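PDB 4S3J: cortical-lytic enzyme from Bacillus cereus, which acts as an N-acetylglucosaminidase on spore-cortex peptidoglycan during germination, probably cleaving only partly degraded material that carries muramic acid delta-lactam. Local coordinates for residues A[102-107]-A[426-431]; A[125-130]-A[159-164]; A[323-328]-A[406-411]. One frame throughout, in Å; residues are numbered along the deposited sequence.

Contact 1 of 3, residues A[102-107]-A[426-431]; sequences KRSVES and TITKKG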
ATOM      1  N   LYS A 102       5.096 -18.372  -8.406  1.00 24.66           N
ATOM      2  CA  LYS A 102       4.561 -17.319  -7.535  1.00 25.63           C
ATOM      3  C   LYS A 102       4.564 -17.733  -6.094  1.00 31.65           C
ATOM      4  O   LYS A 102       4.261 -18.881  -5.783  1.00 29.53           O
ATOM      5  CB  LYS A 102       3.120 -16.981  -7.927  1.00 25.56           C
ATOM      6  CG  LYS A 102       2.963 -16.317  -9.245  1.00 33.18           C
ATOM      7  CD  LYS A 102       1.523 -16.367  -9.741  1.00 42.28           C
ATOM      8  CE  LYS A 102       0.549 -15.585  -8.945  1.00 43.94           C
ATOM      9  NZ  LYS A 102      -0.747 -15.524  -9.685  1.00 46.84           N
ATOM     10  N   ARG A 103       5.053 -16.842  -5.238  1.00 27.92           N
ATOM     11  CA  ARG A 103       4.879 -16.999  -3.791  1.00 30.30           C
ATOM     12  C   ARG A 103       3.565 -16.358  -3.361  1.00 25.93           C
ATOM     13  O   ARG A 103       2.960 -15.562  -4.106  1.00 21.49           O
ATOM     14  CB  ARG A 103       6.067 -16.422  -3.016  1.00 39.92           C
ATOM     15  CG  ARG A 103       6.406 -14.972  -3.259  1.00 51.79           C
ATOM     16  CD  ARG A 103       7.693 -14.621  -2.526  1.00 72.38           C
ATOM     17  NE  ARG A 103       7.704 -13.752  -1.338  1.00 72.93           N
ATOM     18  CZ  ARG A 103       6.722 -13.500  -0.472  1.00 54.73           C
ATOM     19  NH1 ARG A 103       5.508 -14.026  -0.569  1.00 53.86           N
ATOM     20  NH2 ARG A 103       6.992 -12.684   0.540  1.00 32.23           N
ATOM     21  N   SER A 104       3.096 -16.777  -2.185  1.00 22.30           N
ATOM     22  CA  SER A 104       1.872 -16.266  -1.586  1.00 23.73           C
ATOM     23  C   SER A 104       2.133 -14.919  -0.946  1.00 24.69           C
ATOM     24  O   SER A 104       3.262 -14.611  -0.560  1.00 26.08           O
ATOM     25  CB  SER A 104       1.323 -17.232  -0.529  1.00 31.83           C
ATOM     26  OG  SER A 104       0.836 -18.413  -1.134  1.00 50.04           O
ATOM     27  N   VAL A 105       1.077 -14.129  -0.833  1.00 19.82           N
ATOM     28  CA  VAL A 105       1.138 -12.840  -0.143  1.00 20.76           C
ATOM     29  C   VAL A 105      -0.166 -12.622   0.621  1.00 21.36           C
ATOM     30  O   VAL A 105      -1.224 -13.115   0.223  1.00 18.58           O
ATOM     31  CB  VAL A 105       1.392 -11.673  -1.154  1.00 22.53           C
ATOM     32  CG1 VAL A 105       0.145 -11.346  -1.976  1.00 22.95           C
ATOM     33  CG2 VAL A 105       1.892 -10.440  -0.449  1.00 27.45           C
ATOM     34  N   GLU A 106      -0.099 -11.884   1.723  1.00 20.12           N
ATOM     35  CA  GLU A 106      -1.304 -11.376   2.362  1.00 19.96           C
ATOM     36  C   GLU A 106      -1.401  -9.897   2.044  1.00 19.62           C
ATOM     37  O   GLU A 106      -0.395  -9.191   2.069  1.00 18.28           O
ATOM     38  CB  GLU A 106      -1.303 -11.626   3.875  1.00 19.15           C
ATOM     39  CG  GLU A 106      -1.325 -13.118   4.197  1.00 18.45           C
ATOM     40  CD  GLU A 106      -1.682 -13.467   5.631  1.00 23.40           C
ATOM     41  OE1 GLU A 106      -1.975 -12.565   6.425  1.00 27.93           O
ATOM     42  OE2 GLU A 106      -1.698 -14.672   5.949  1.00 35.35           O
ATOM     43  N   SER A 107      -2.608  -9.454   1.706  1.00 15.55           N
ATOM     44  CA  SER A 107      -2.868  -8.070   1.333  1.00 15.68           C
ATOM     45  C   SER A 107      -3.928  -7.489   2.249  1.00 19.04           C
ATOM     46  O   SER A 107      -4.891  -8.165   2.578  1.00 18.02           O
ATOM     47  CB  SER A 107      -3.324  -7.997  -0.128  1.00 19.60           C
ATOM     48  OG  SER A 107      -4.471  -8.807  -0.307  1.00 18.90           O
ATOM     49  N   THR A 426       0.329 -15.137  -5.449  1.00 19.83           N
ATOM     50  CA  THR A 426      -0.917 -15.786  -5.102  1.00 20.12           C
ATOM     51  C   THR A 426      -1.473 -15.087  -3.877  1.00 22.91           C
ATOM     52  O   THR A 426      -0.802 -15.005  -2.870  1.00 28.11           O
ATOM     53  CB  THR A 426      -0.703 -17.273  -4.811  1.00 26.76           C
ATOM     54  OG1 THR A 426      -0.232 -17.909  -6.003  1.00 27.22           O
ATOM     55  CG2 THR A 426      -1.975 -17.920  -4.379  1.00 30.00           C
ATOM     56  N   ILE A 427      -2.661 -14.511  -3.988  1.00 20.02           N
ATOM     57  CA  ILE A 427      -3.224 -13.742  -2.871  1.00 21.06           C
ATOM     58  C   ILE A 427      -3.946 -14.697  -1.926  1.00 26.42           C
ATOM     59  O   ILE A 427      -4.897 -15.373  -2.310  1.00 24.19           O
ATOM     60  CB  ILE A 427      -4.179 -12.644  -3.376  1.00 21.48           C
ATOM     61  CG1 ILE A 427      -3.400 -11.679  -4.286  1.00 20.49           C
ATOM     62  CG2 ILE A 427      -4.855 -11.928  -2.224  1.00 23.68           C
ATOM     63  CD1 ILE A 427      -4.253 -10.723  -5.010  1.00 26.79           C
ATOM     64  N   THR A 428      -3.493 -14.728  -0.681  1.00 23.27           N
ATOM     65  CA  THR A 428      -4.066 -15.596   0.332  1.00 24.50           C
ATOM     66  C   THR A 428      -5.484 -15.174   0.680  1.00 22.91           C
ATOM     67  O   THR A 428      -5.738 -14.000   0.956  1.00 20.69           O
ATOM     68  CB  THR A 428      -3.203 -15.570   1.585  1.00 23.04           C
ATOM     69  OG1 THR A 428      -1.906 -16.090   1.279  1.00 25.63           O
ATOM     70  CG2 THR A 428      -3.825 -16.391   2.722  1.00 28.22           C
ATOM     71  N   LYS A 429      -6.401 -16.135   0.654  1.00 24.65           N
ATOM     72  CA  LYS A 429      -7.764 -15.925   1.126  1.00 24.90           C
ATOM     73  C   LYS A 429      -8.012 -16.888   2.279  1.00 24.43           C
ATOM     74  O   LYS A 429      -7.799 -18.092   2.142  1.00 29.99           O
ATOM     75  CB  LYS A 429      -8.786 -16.147   0.016  1.00 28.83           C
ATOM     76  CG  LYS A 429      -8.743 -15.113  -1.099  1.00 33.64           C
ATOM     77  CD  LYS A 429      -9.238 -13.760  -0.608  1.00 33.50           C
ATOM     78  CE  LYS A 429     -10.180 -13.109  -1.595  1.00 35.16           C
ATOM     79  NZ  LYS A 429     -10.719 -11.829  -1.089  1.00 24.40           N
ATOM     80  N   LYS A 430      -8.441 -16.353   3.415  1.00 23.43           N
ATOM     81  CA  LYS A 430      -8.630 -17.157   4.605  1.00 25.36           C
ATOM     82  C   LYS A 430     -10.102 -17.347   4.937  1.00 36.04           C
ATOM     83  O   LYS A 430     -10.440 -18.147   5.810  1.00 37.36           O
ATOM     84  CB  LYS A 430      -7.910 -16.530   5.796  1.00 30.53           C
ATOM     85  CG  LYS A 430      -6.424 -16.443   5.570  1.00 37.04           C
ATOM     86  CD  LYS A 430      -5.664 -16.331   6.864  1.00 45.16           C
ATOM     87  CE  LYS A 430      -4.941 -15.033   7.018  1.00 43.49           C
ATOM     88  NZ  LYS A 430      -3.804 -15.222   7.968  1.00 56.65           N
ATOM     89  N   GLY A 431     -10.965 -16.570   4.287  1.00 40.13           N
ATOM     90  CA  GLY A 431     -12.407 -16.683   4.445  1.00 52.61           C
ATOM     91  C   GLY A 431     -13.000 -18.006   3.984  1.00 61.28           C
ATOM     92  O   GLY A 431     -12.384 -19.064   4.082  1.00 62.56           O
TER
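Thr-426 is gripped by main-chain bonds on both its N and its O. Its N donates to Arg-103 O over 3.0 Å, approaching from above the carbonyl plane. Its carbonyl O accepts from Val-105 N at 2.9 Å, with the donor nearly along the C=O axis. Two residues further on, Thr-428 N reaches Val-105 O at 2.9 Å, the straightest of the three (N-H...O 174°). This alternation is the signature of parallel beta pairing, with Ser-104 opposite Thr-426 and Val-105 opposite Ile-427; Ser-104 CA adds a CA-H...O contact of 3.2 Å to Thr-426 O.

Side chains divide by face. On the Val-105 and Ile-427 face the two CG1 branches meet at 4.2 Å, and Ile-427 continues onto Leu-421 and Val-422 of helix 415-424. The opposite face carries Ser-104 and Thr-426, OG to CB 4.1 Å. Before the strand, Lys-102 bends at chi3 (67°) and its chain crosses the Thr-426 side chain at about a right angle, with Lys-102 CE 3.5 Å from Thr-426 N; its NZ bonds to Val-422 O. The extended Glu-106 side chain crosses Lys-430 at about a right angle. Lys-430 NZ meets Glu-106 OE2 at 3.0 Å in a salt bridge, entering from above the carboxylate plane.

Strand 104-111 also pairs with strands 135-143 and 404-408 of the TIM barrel, so the C-terminal strand 426-427 joins the starting end of a barrel strand. Because the directional bonds are mostly main-chain ones, register rests chiefly on the backbone, while the salt bridge, lying near the surface, probably contributes more modestly.

Contact 2 of 3, residues A[125-130]-A[159-164]; sequences ATRAIN and ANIATQ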
ATOM      1  N   ALA A 125     -15.818   1.174  -5.014  1.00 15.40           N
ATOM      2  CA  ALA A 125     -14.384   0.911  -5.033  1.00 16.32           C
ATOM      3  C   ALA A 125     -14.048  -0.246  -4.092  1.00 17.84           C
ATOM      4  O   ALA A 125     -13.229  -1.096  -4.419  1.00 17.44           O
ATOM      5  CB  ALA A 125     -13.609   2.136  -4.643  1.00 16.44           C
ATOM      6  N   THR A 126     -14.705  -0.292  -2.936  1.00 16.98           N
ATOM      7  CA  THR A 126     -14.456  -1.359  -1.979  1.00 17.96           C
ATOM      8  C   THR A 126     -14.826  -2.715  -2.589  1.00 19.50           C
ATOM      9  O   THR A 126     -14.084  -3.693  -2.452  1.00 17.86           O
ATOM     10  CB  THR A 126     -15.260  -1.137  -0.678  1.00 18.45           C
ATOM     11  OG1 THR A 126     -14.911   0.126  -0.100  1.00 18.34           O
ATOM     12  CG2 THR A 126     -14.980  -2.242   0.340  1.00 18.25           C
ATOM     13  N   ARG A 127     -15.976  -2.784  -3.249  1.00 21.81           N
ATOM     14  CA  ARG A 127     -16.383  -4.025  -3.898  1.00 22.20           C
ATOM     15  C   ARG A 127     -15.405  -4.441  -4.997  1.00 18.01           C
ATOM     16  O   ARG A 127     -15.161  -5.643  -5.185  1.00 19.96           O
ATOM     17  CB  ARG A 127     -17.787  -3.894  -4.484  1.00 23.16           C
ATOM     18  CG  ARG A 127     -18.867  -3.759  -3.449  1.00 29.30           C
ATOM     19  CD  ARG A 127     -20.249  -3.977  -4.043  1.00 43.56           C
ATOM     20  NE  ARG A 127     -21.273  -3.928  -3.003  1.00 65.26           N
ATOM     21  CZ  ARG A 127     -22.054  -2.878  -2.752  1.00 73.10           C
ATOM     22  NH1 ARG A 127     -21.942  -1.759  -3.459  1.00 74.85           N
ATOM     23  NH2 ARG A 127     -22.950  -2.947  -1.775  1.00 66.99           N
ATOM     24  N   ALA A 128     -14.884  -3.465  -5.733  1.00 19.04           N
ATOM     25  CA  ALA A 128     -13.974  -3.757  -6.833  1.00 20.11           C
ATOM     26  C   ALA A 128     -12.655  -4.330  -6.320  1.00 22.84           C
ATOM     27  O   ALA A 128     -12.069  -5.212  -6.941  1.00 19.28           O
ATOM     28  CB  ALA A 128     -13.703  -2.503  -7.659  1.00 17.09           C
ATOM     29  N   ILE A 129     -12.213  -3.843  -5.166  1.00 19.87           N
ATOM     30  CA  ILE A 129     -10.906  -4.206  -4.621  1.00 14.59           C
ATOM     31  C   ILE A 129     -10.970  -5.472  -3.762  1.00 15.97           C
ATOM     32  O   ILE A 129     -10.008  -6.219  -3.693  1.00 17.96           O
ATOM     33  CB  ILE A 129     -10.324  -3.010  -3.826  1.00 16.85           C
ATOM     34  CG1 ILE A 129      -9.853  -1.951  -4.836  1.00 19.12           C
ATOM     35  CG2 ILE A 129      -9.175  -3.440  -2.913  1.00 18.91           C
ATOM     36  CD1 ILE A 129      -9.405  -0.628  -4.223  1.00 17.24           C
ATOM     37  N   ASN A 130     -12.116  -5.719  -3.141  1.00 21.04           N
ATOM     38  CA  ASN A 130     -12.260  -6.839  -2.198  1.00 20.93           C
ATOM     39  C   ASN A 130     -11.733  -8.209  -2.676  1.00 18.71           C
ATOM     40  O   ASN A 130     -11.158  -8.963  -1.880  1.00 20.40           O
ATOM     41  CB  ASN A 130     -13.734  -6.996  -1.799  1.00 20.99           C
ATOM     42  CG  ASN A 130     -13.911  -7.872  -0.576  1.00 20.76           C
ATOM     43  OD1 ASN A 130     -13.220  -7.699   0.430  1.00 19.93           O
ATOM     44  ND2 ASN A 130     -14.802  -8.850  -0.675  1.00 24.18           N
ATOM     45  N   ALA A 159     -18.577  -5.060   6.519  1.00 23.03           N
ATOM     46  CA  ALA A 159     -18.110  -6.384   6.935  1.00 20.08           C
ATOM     47  C   ALA A 159     -18.676  -7.475   6.043  1.00 24.66           C
ATOM     48  O   ALA A 159     -17.988  -8.447   5.736  1.00 28.83           O
ATOM     49  CB  ALA A 159     -18.476  -6.659   8.380  1.00 23.10           C
ATOM     50  N   ASN A 160     -19.935  -7.324   5.642  1.00 26.86           N
ATOM     51  CA  ASN A 160     -20.577  -8.329   4.801  1.00 35.59           C
ATOM     52  C   ASN A 160     -19.954  -8.374   3.406  1.00 28.61           C
ATOM     53  O   ASN A 160     -19.834  -9.445   2.806  1.00 29.79           O
ATOM     54  CB  ASN A 160     -22.077  -8.057   4.682  1.00 55.23           C
ATOM     55  CG  ASN A 160     -22.829  -9.199   4.013  1.00 77.55           C
ATOM     56  OD1 ASN A 160     -22.552 -10.372   4.260  1.00 84.54           O
ATOM     57  ND2 ASN A 160     -23.771  -8.854   3.143  1.00 85.90           N
ATOM     58  N   ILE A 161     -19.558  -7.215   2.888  1.00 27.38           N
ATOM     59  CA  ILE A 161     -18.865  -7.168   1.604  1.00 23.70           C
ATOM     60  C   ILE A 161     -17.602  -8.021   1.694  1.00 24.10           C
ATOM     61  O   ILE A 161     -17.303  -8.824   0.811  1.00 24.12           O
ATOM     62  CB  ILE A 161     -18.516  -5.722   1.196  1.00 23.15           C
ATOM     63  CG1 ILE A 161     -19.783  -4.984   0.753  1.00 24.29           C
ATOM     64  CG2 ILE A 161     -17.479  -5.689   0.061  1.00 24.00           C
ATOM     65  CD1 ILE A 161     -19.590  -3.501   0.512  1.00 26.85           C
ATOM     66  N   ALA A 162     -16.850  -7.821   2.769  1.00 23.26           N
ATOM     67  CA  ALA A 162     -15.620  -8.563   2.975  1.00 22.04           C
ATOM     68  C   ALA A 162     -15.881 -10.066   3.034  1.00 26.14           C
ATOM     69  O   ALA A 162     -15.291 -10.836   2.273  1.00 28.22           O
ATOM     70  CB  ALA A 162     -14.936  -8.096   4.242  1.00 24.17           C
ATOM     71  N   THR A 163     -16.806 -10.456   3.912  1.00 26.29           N
ATOM     72  CA  THR A 163     -17.087 -11.857   4.208  1.00 28.59           C
ATOM     73  C   THR A 163     -17.563 -12.598   2.958  1.00 29.34           C
ATOM     74  O   THR A 163     -17.139 -13.721   2.695  1.00 28.99           O
ATOM     75  CB  THR A 163     -18.140 -11.946   5.337  1.00 23.15           C
ATOM     76  OG1 THR A 163     -17.570 -11.410   6.535  1.00 32.07           O
ATOM     77  CG2 THR A 163     -18.603 -13.389   5.596  1.00 32.08           C
ATOM     78  N   GLN A 164     -18.423 -11.959   2.171  1.00 26.66           N
ATOM     79  CA  GLN A 164     -18.926 -12.586   0.953  1.00 34.82           C
ATOM     80  C   GLN A 164     -17.831 -12.848  -0.084  1.00 41.89           C
ATOM     81  O   GLN A 164     -18.031 -13.631  -1.007  1.00 33.42           O
ATOM     82  CB  GLN A 164     -20.028 -11.725   0.333  1.00 43.82           C
ATOM     83  CG  GLN A 164     -21.328 -11.687   1.148  1.00 65.05           C
ATOM     84  CD  GLN A 164     -21.832 -13.067   1.541  1.00 72.46           C
ATOM     85  OE1 GLN A 164     -22.199 -13.298   2.696  1.00 69.62           O
ATOM     86  NE2 GLN A 164     -21.852 -13.988   0.583  1.00 71.08           N
TER
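This is side-chain packing between the last turns of two helices, 120-129 and 155-164, which lie beside each other on the outside of the barrel. The backbones stay well apart, the closest CA pair being Asn-130 and Ala-162 at 6.4 Å, and the gap is filled chiefly by Ile-161. Its CG1 stands beside the backbone N (chi1 -73°), which sends the two branches to different partners. CG2 meets Thr-126 CG2 at 4.3 Å. CD1 reaches across to Arg-127, whose side chain it meets with the two chains at about a right angle; it lies over one face of the guanidinium, 3.9 Å from NE. Arg-127, extended from CG to NE, runs along the solvent-exposed side.

In the TIM barrel of glycosyl hydrolase family 18, helices surround a parallel strand cylinder, and here the inner side of the interface rests on it: Thr-126 and Ala-162 both touch Leu-136 of strand 135-143. Thr-126 OG1 turns back to Leu-122 O within its own helix, while its methyl serves the interface.

Asn-130 closes the other end, where CG anti to the backbone N (chi1 -165°) carries the amide across to the neighbouring helix. ND2 comes within 2.9 Å of Ile-161 O, but the angle is too poor for a hydrogen bond. The amide oxygen does have a bonded partner, Thr-167 OG1, in the loop after the second helix, and OD1 also lies 3.6 Å from Ala-162 CA, so the amide lies close against the last turn of helix 155-164.

Contact 3 of 3, residues A[323-328]-A[406-411]; sequences NLYGFD and SYWKIG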
ATOM      1  N   ASN A 323       1.328   3.505   0.313  1.00 12.55           N
ATOM      2  CA  ASN A 323       0.418   4.557  -0.111  1.00 12.65           C
ATOM      3  C   ASN A 323      -0.066   4.309  -1.530  1.00 13.97           C
ATOM      4  O   ASN A 323       0.718   3.871  -2.389  1.00 14.10           O
ATOM      5  CB  ASN A 323       1.119   5.918  -0.043  1.00 14.72           C
ATOM      6  CG  ASN A 323       2.406   5.936  -0.843  1.00 15.34           C
ATOM      7  OD1 ASN A 323       3.378   5.239  -0.494  1.00 15.02           O
ATOM      8  ND2 ASN A 323       2.414   6.675  -1.954  1.00 13.49           N
ATOM      9  N   LEU A 324      -1.337   4.601  -1.781  1.00 12.91           N
ATOM     10  CA  LEU A 324      -1.838   4.627  -3.156  1.00 10.67           C
ATOM     11  C   LEU A 324      -1.917   6.071  -3.678  1.00 12.58           C
ATOM     12  O   LEU A 324      -2.057   6.294  -4.895  1.00 15.04           O
ATOM     13  CB  LEU A 324      -3.205   3.936  -3.232  1.00 13.41           C
ATOM     14  CG  LEU A 324      -3.173   2.410  -3.026  1.00 14.90           C
ATOM     15  CD1 LEU A 324      -4.605   1.872  -2.949  1.00 20.74           C
ATOM     16  CD2 LEU A 324      -2.420   1.758  -4.145  1.00 17.30           C
ATOM     17  N   TYR A 325      -1.792   7.036  -2.771  1.00 12.85           N
ATOM     18  CA  TYR A 325      -1.879   8.451  -3.117  1.00 11.69           C
ATOM     19  C   TYR A 325      -0.522   9.058  -3.452  1.00 12.18           C
ATOM     20  O   TYR A 325       0.522   8.576  -3.001  1.00 13.41           O
ATOM     21  CB  TYR A 325      -2.502   9.244  -1.951  1.00 13.77           C
ATOM     22  CG  TYR A 325      -1.744   9.030  -0.651  1.00 13.18           C
ATOM     23  CD1 TYR A 325      -2.054   7.962   0.198  1.00 14.43           C
ATOM     24  CD2 TYR A 325      -0.699   9.878  -0.272  1.00 12.92           C
ATOM     25  CE1 TYR A 325      -1.344   7.746   1.363  1.00 13.07           C
ATOM     26  CE2 TYR A 325       0.009   9.665   0.914  1.00 13.86           C
ATOM     27  CZ  TYR A 325      -0.322   8.601   1.717  1.00 14.91           C
ATOM     28  OH  TYR A 325       0.386   8.378   2.858  1.00 20.33           O
ATOM     29  N   GLY A 326      -0.558  10.132  -4.246  1.00 13.46           N
ATOM     30  CA  GLY A 326       0.558  11.041  -4.384  1.00 13.57           C
ATOM     31  C   GLY A 326       0.106  12.404  -3.875  1.00 13.30           C
ATOM     32  O   GLY A 326      -1.013  12.533  -3.350  1.00 12.88           O
ATOM     33  N   PHE A 327       0.956  13.421  -4.041  1.00 11.61           N
ATOM     34  CA  PHE A 327       0.591  14.799  -3.688  1.00  9.78           C
ATOM     35  C   PHE A 327       0.969  15.760  -4.804  1.00 10.96           C
ATOM     36  O   PHE A 327       1.944  15.538  -5.530  1.00 11.09           O
ATOM     37  CB  PHE A 327       1.277  15.257  -2.403  1.00 12.89           C
ATOM     38  CG  PHE A 327       0.754  14.591  -1.153  1.00 13.78           C
ATOM     39  CD1 PHE A 327      -0.526  14.847  -0.697  1.00 13.98           C
ATOM     40  CD2 PHE A 327       1.550  13.718  -0.463  1.00 13.73           C
ATOM     41  CE1 PHE A 327      -1.009  14.227   0.466  1.00 15.42           C
ATOM     42  CE2 PHE A 327       1.090  13.091   0.691  1.00 17.09           C
ATOM     43  CZ  PHE A 327      -0.200  13.352   1.148  1.00 19.74           C
ATOM     44  N   ASP A 328       0.175  16.818  -4.906  1.00 10.72           N
ATOM     45  CA  ASP A 328       0.408  17.943  -5.796  1.00 11.02           C
ATOM     46  C   ASP A 328       0.724  19.132  -4.889  1.00 13.38           C
ATOM     47  O   ASP A 328      -0.141  19.571  -4.127  1.00 13.74           O
ATOM     48  CB  ASP A 328      -0.831  18.182  -6.669  1.00  9.58           C
ATOM     49  CG  ASP A 328      -0.689  19.373  -7.606  1.00 15.68           C
ATOM     50  OD1 ASP A 328       0.078  20.314  -7.301  1.00 17.89           O
ATOM     51  OD2 ASP A 328      -1.385  19.377  -8.638  1.00 15.21           O
ATOM     52  N   SER A 406       0.086  -3.600   2.950  1.00 16.12           N
ATOM     53  CA  SER A 406      -1.099  -2.948   3.468  1.00 14.49           C
ATOM     54  C   SER A 406      -1.300  -1.602   2.791  1.00 13.19           C
ATOM     55  O   SER A 406      -0.472  -0.713   2.918  1.00 14.71           O
ATOM     56  CB  SER A 406      -0.971  -2.780   4.992  1.00 16.00           C
ATOM     57  OG  SER A 406      -2.089  -2.120   5.545  1.00 18.49           O
ATOM     58  N   TYR A 407      -2.416  -1.462   2.088  1.00 13.28           N
ATOM     59  CA  TYR A 407      -2.663  -0.282   1.260  1.00 13.80           C
ATOM     60  C   TYR A 407      -3.497   0.797   1.950  1.00 15.52           C
ATOM     61  O   TYR A 407      -4.590   0.519   2.442  1.00 16.01           O
ATOM     62  CB  TYR A 407      -3.377  -0.704   0.004  1.00 13.83           C
ATOM     63  CG  TYR A 407      -2.559  -1.493  -0.988  1.00 13.69           C
ATOM     64  CD1 TYR A 407      -1.628  -0.854  -1.822  1.00 14.16           C
ATOM     65  CD2 TYR A 407      -2.730  -2.855  -1.139  1.00 13.44           C
ATOM     66  CE1 TYR A 407      -0.898  -1.574  -2.768  1.00 13.45           C
ATOM     67  CE2 TYR A 407      -2.000  -3.588  -2.095  1.00 13.02           C
ATOM     68  CZ  TYR A 407      -1.086  -2.941  -2.900  1.00 14.30           C
ATOM     69  OH  TYR A 407      -0.360  -3.616  -3.876  1.00 15.67           O
ATOM     70  N   TRP A 408      -3.000   2.036   1.926  1.00 14.23           N
ATOM     71  CA  TRP A 408      -3.759   3.222   2.334  1.00 14.44           C
ATOM     72  C   TRP A 408      -3.964   4.090   1.083  1.00 14.43           C
ATOM     73  O   TRP A 408      -2.992   4.685   0.595  1.00 15.35           O
ATOM     74  CB  TRP A 408      -3.028   4.036   3.402  1.00 16.61           C
ATOM     75  CG  TRP A 408      -3.906   5.131   3.962  1.00 15.01           C
ATOM     76  CD1 TRP A 408      -4.115   6.369   3.435  1.00 13.99           C
ATOM     77  CD2 TRP A 408      -4.716   5.058   5.133  1.00 14.83           C
ATOM     78  NE1 TRP A 408      -4.996   7.083   4.218  1.00 16.74           N
ATOM     79  CE2 TRP A 408      -5.385   6.290   5.260  1.00 16.14           C
ATOM     80  CE3 TRP A 408      -4.950   4.065   6.087  1.00 14.25           C
ATOM     81  CZ2 TRP A 408      -6.263   6.566   6.304  1.00 15.27           C
ATOM     82  CZ3 TRP A 408      -5.827   4.343   7.122  1.00 16.09           C
ATOM     83  CH2 TRP A 408      -6.472   5.578   7.216  1.00 17.41           C
ATOM     84  N   LYS A 409      -5.173   4.199   0.536  1.00 15.33           N
ATOM     85  CA  LYS A 409      -6.429   3.632   1.025  1.00 14.31           C
ATOM     86  C   LYS A 409      -7.350   3.457  -0.178  1.00 16.60           C
ATOM     87  O   LYS A 409      -7.072   3.978  -1.262  1.00 16.08           O
ATOM     88  CB  LYS A 409      -7.102   4.542   2.073  1.00 16.15           C
ATOM     89  CG  LYS A 409      -7.398   5.959   1.558  1.00 16.96           C
ATOM     90  CD  LYS A 409      -8.244   6.766   2.569  1.00 17.64           C
ATOM     91  CE  LYS A 409      -8.404   8.205   2.125  1.00 26.27           C
ATOM     92  NZ  LYS A 409      -9.347   8.975   3.002  1.00 27.77           N
ATOM     93  N   ILE A 410      -8.451   2.746   0.024  1.00 14.25           N
ATOM     94  CA  ILE A 410      -9.483   2.568  -0.992  1.00 15.54           C
ATOM     95  C   ILE A 410     -10.056   3.930  -1.383  1.00 15.97           C
ATOM     96  O   ILE A 410     -10.238   4.802  -0.543  1.00 15.44           O
ATOM     97  CB  ILE A 410     -10.580   1.610  -0.458  1.00 16.31           C
ATOM     98  CG1 ILE A 410      -9.999   0.208  -0.279  1.00 15.63           C
ATOM     99  CG2 ILE A 410     -11.812   1.581  -1.392  1.00 15.70           C
ATOM    100  CD1 ILE A 410     -10.880  -0.730   0.523  1.00 17.01           C
ATOM    101  N   GLY A 411     -10.303   4.125  -2.682  1.00 14.22           N
ATOM    102  CA  GLY A 411     -10.893   5.354  -3.182  1.00 15.67           C
ATOM    103  C   GLY A 411      -9.940   6.213  -3.991  1.00 17.22           C
ATOM    104  O   GLY A 411     -10.231   7.392  -4.262  1.00 19.50           O
TER
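Trp-408 O is the tight centre of this contact between strands 318-330 and 404-408, parallel neighbours in the barrel. Leu-324 N donates to it over 2.9 Å in a fairly straight bond (N-H...O 163°), although the donor stands above the carbonyl plane. Asn-323 CA adds a CA-H...O contact, and Tyr-325 presents its ring edge, with CD1 at 3.4 Å from the same oxygen. Close packing continues with Leu-324, whose CD2 lies 3.6 Å from Tyr-407 CD1, the two side chains crossing obliquely; both residues turn to helix 415-424, where each touches Trp-418.

The segment's own bonds support this side. Asn-323 ND2 bonds to Tyr-325 O at 2.9 Å, the acceptor lying in the plane of the Asn-323 amide, and Asn-323 CB lies over one face of the Tyr-325 ring, offset toward its rim. Glu-385 and Ser-297 hold the amide from outside, while Tyr-325 OH is bonded to Asp-285.

The looser part is the indole with Lys-409, both residues partly exposed. Trp-408 and Tyr-325 touch only at their rims, planes almost perpendicular (89°), with Tyr-325 CE1 3.7 Å from Trp-408 CD1. Elsewhere the indole meets Phe-139 edge-to-face and Tyr-110. Lys-409 CB lies over one indole face toward the rim, and Lys-409 NZ goes to Gln-112.

The peptide from Trp-408 to Lys-409 is cis, as in family 18 enzymes, where a tryptophan ending the last barrel strand precedes such a bond. Lys-409 N is buried with no partner in the model, whereas Trp-408 O, the other polar atom of the cis peptide, accepts from Leu-324 N; that bond probably helps fix the peptide and the indole.

The three contacts run from the strand-starting end of the barrel to its active-site end. Contacts 1 and 2 have centres about 16 Å apart and meet where Lys-429 NZ bonds to Asn-130 O at 3.0 Å. Contacts 2 and 3, about 18 Å between centres, touch through Ile-410, whose CG2 lies 3.7 Å from Thr-126 OG1. Contacts 1 and 3 do not touch, but strands 104-111 and 404-408 are neighbours in the barrel. Along the chain, contact 1 encloses both others. Contact 3 alone approaches the catalytic region: the Trp-408 side chain is about 8 Å from that of Glu-220, the probable proton donor, whereas contacts 1 and 2 lie away from it.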